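Local coordinates for protein putative 2,5-diketo-D-gluconic acid reductase B (Sinorhizobium meliloti, PDB 3UP8) that probably reduces methylglyoxal to hydroxyacetone with NADPH, as a member of the aldo/keto reductase family with a TIM-barrel fold, at residues N33-G38 against F61-T66. Sequence-based numbering, arbitrary orientation.
Sequences NIPALG and FRHVDT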
loop_
_atom_site.group_PDB
_atom_site.type_symbol
_atom_site.label_atom_id
_atom_site.label_comp_id
_atom_site.label_asym_id
_atom_site.label_seq_id
_atom_site.Cartn_x
_atom_site.Cartn_y
_atom_site.Cartn_z
ATOM N N ASN A 33 -8.817 -9.164 1.756
ATOM C CA ASN A 33 -8.464 -9.683 0.420
ATOM C C ASN A 33 -7.991 -8.654 -0.598
ATOM O O ASN A 33 -8.671 -8.329 -1.580
ATOM C CB ASN A 33 -9.608 -10.501 -0.146
ATOM C CG ASN A 33 -9.826 -11.728 0.637
ATOM O OD1 ASN A 33 -8.928 -12.579 0.730
ATOM N ND2 ASN A 33 -10.993 -11.824 1.271
ATOM N N ILE A 34 -6.796 -8.168 -0.347
ATOM C CA ILE A 34 -6.256 -7.040 -1.050
ATOM C C ILE A 34 -5.431 -7.597 -2.207
ATOM O O ILE A 34 -4.574 -8.459 -1.982
ATOM C CB ILE A 34 -5.384 -6.221 -0.098
ATOM C CG1 ILE A 34 -6.222 -5.749 1.104
ATOM C CG2 ILE A 34 -4.713 -5.044 -0.843
ATOM C CD1 ILE A 34 -5.433 -4.986 2.155
ATOM N N PRO A 35 -5.698 -7.131 -3.447
ATOM C CA PRO A 35 -4.872 -7.597 -4.575
ATOM C C PRO A 35 -3.381 -7.309 -4.329
ATOM O O PRO A 35 -3.029 -6.202 -3.936
ATOM C CB PRO A 35 -5.410 -6.793 -5.773
ATOM C CG PRO A 35 -6.793 -6.392 -5.382
ATOM C CD PRO A 35 -6.745 -6.186 -3.882
ATOM N N ALA A 36 -2.525 -8.310 -4.541
ATOM C CA ALA A 36 -1.094 -8.223 -4.174
ATOM C C ALA A 36 -0.334 -7.057 -4.813
ATOM O O ALA A 36 0.637 -6.561 -4.238
ATOM C CB ALA A 36 -0.378 -9.546 -4.454
ATOM N N LEU A 37 -0.770 -6.622 -5.995
ATOM C CA LEU A 37 -0.146 -5.485 -6.641
ATOM C C LEU A 37 -1.176 -4.385 -6.823
ATOM O O LEU A 37 -2.261 -4.614 -7.352
ATOM C CB LEU A 37 0.473 -5.877 -7.993
ATOM C CG LEU A 37 0.996 -4.744 -8.905
ATOM C CD1 LEU A 37 2.224 -4.060 -8.306
ATOM C CD2 LEU A 37 1.322 -5.325 -10.277
ATOM N N GLY A 38 -0.816 -3.193 -6.371
ATOM C CA GLY A 38 -1.686 -2.047 -6.440
ATOM C C GLY A 38 -1.022 -0.907 -7.171
ATOM O O GLY A 38 0.206 -0.828 -7.243
ATOM N N PHE A 61 -4.889 -3.821 -13.666
ATOM C CA PHE A 61 -4.800 -3.376 -12.260
ATOM C C PHE A 61 -6.195 -3.286 -11.677
ATOM O O PHE A 61 -7.098 -2.759 -12.325
ATOM C CB PHE A 61 -4.165 -1.989 -12.151
ATOM C CG PHE A 61 -2.682 -2.006 -12.012
ATOM C CD1 PHE A 61 -2.089 -1.967 -10.748
ATOM C CD2 PHE A 61 -1.867 -2.048 -13.139
ATOM C CE1 PHE A 61 -0.695 -1.976 -10.618
ATOM C CE2 PHE A 61 -0.484 -2.061 -13.018
ATOM C CZ PHE A 61 0.105 -2.025 -11.763
ATOM N N ARG A 62 -6.368 -3.805 -10.461
ATOM C CA ARG A 62 -7.672 -3.764 -9.791
ATOM C C ARG A 62 -7.584 -3.252 -8.351
ATOM O O ARG A 62 -8.521 -3.408 -7.569
ATOM C CB ARG A 62 -8.316 -5.148 -9.800
ATOM C CG ARG A 62 -8.748 -5.655 -11.174
ATOM C CD ARG A 62 -9.885 -4.812 -11.770
ATOM N NE ARG A 62 -10.292 -5.333 -13.071
ATOM C CZ ARG A 62 -9.763 -4.964 -14.234
ATOM N NH1 ARG A 62 -8.803 -4.058 -14.278
ATOM N NH2 ARG A 62 -10.197 -5.514 -15.362
ATOM N N HIS A 63 -6.447 -2.666 -8.002
ATOM C CA HIS A 63 -6.212 -2.132 -6.677
ATOM C C HIS A 63 -5.637 -0.752 -6.925
ATOM O O HIS A 63 -4.653 -0.601 -7.630
ATOM C CB HIS A 63 -5.252 -3.074 -5.915
ATOM C CG HIS A 63 -4.722 -2.528 -4.627
ATOM N ND1 HIS A 63 -3.762 -3.193 -3.889
ATOM C CD2 HIS A 63 -4.988 -1.385 -3.952
ATOM C CE1 HIS A 63 -3.460 -2.480 -2.821
ATOM N NE2 HIS A 63 -4.196 -1.384 -2.828
ATOM N N VAL A 64 -6.309 0.270 -6.408
ATOM C CA VAL A 64 -5.844 1.644 -6.555
ATOM C C VAL A 64 -5.718 2.270 -5.167
ATOM O O VAL A 64 -6.641 2.168 -4.362
ATOM C CB VAL A 64 -6.805 2.508 -7.411
ATOM C CG1 VAL A 64 -6.254 3.922 -7.538
ATOM C CG2 VAL A 64 -7.005 1.884 -8.816
ATOM N N ASP A 65 -4.567 2.891 -4.916
ATOM C CA ASP A 65 -4.242 3.471 -3.615
ATOM C C ASP A 65 -3.995 4.974 -3.682
ATOM O O ASP A 65 -3.137 5.450 -4.443
ATOM C CB ASP A 65 -3.027 2.761 -3.015
ATOM C CG ASP A 65 -2.663 3.289 -1.644
ATOM O OD1 ASP A 65 -2.010 4.363 -1.572
ATOM O OD2 ASP A 65 -3.020 2.616 -0.648
ATOM N N THR A 66 -4.729 5.722 -2.857
ATOM C CA THR A 66 -4.598 7.182 -2.799
ATOM C C THR A 66 -4.682 7.664 -1.333
ATOM O O THR A 66 -4.645 6.839 -0.410
ATOM C CB THR A 66 -5.632 7.863 -3.753
ATOM O OG1 THR A 66 -5.382 9.272 -3.848
ATOM C CG2 THR A 66 -7.076 7.598 -3.289
HETATM O O HOH W 1 -4.463 -5.102 -8.945
#
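His63 reaches from the strand 63-65 toward the end of strand 34-35, just before strand 37-40, and its ND1 donates a hydrogen bond to Pro35 O (3.1 Å, 155° at the hydrogen). The carbonyl oxygen lies at the imidazole edge, somewhat tilted from the ring plane. The CG of His63 stands anti to that residue's own N (chi1 169°), which lays the ring against Gly38, whose CA sits over one face at 3.8 Å from the centroid in a CH-pi contact. With no side chain at Gly38, the ring settles directly on its backbone. Ile34 CG2 meets His63 CE1 at 3.5 Å, while the pyrrolidine of Pro35 rests on His63 CB; beyond the two segments, Phe91 packs edge-to-face with the imidazole. Phe61, just ahead of the strand, brings CE1 to 3.7 Å from Leu37 CG, and Gly38 C approaches the ring edge. A water joins the two backbones, donating to Leu37 O and accepting from Arg62 N. A leucine in place of His63 would probably leave the Pro35 carbonyl without its ring donor and Gly38 CA without the flat face it rests on. The contact thus illustrates how the hairpin of strands 26-27 and 34-35 can be tied to the first beta-alpha-beta unit of a TIM barrel: one buried histidine serves the Pro35 carbonyl through its edge and a glycine through its face.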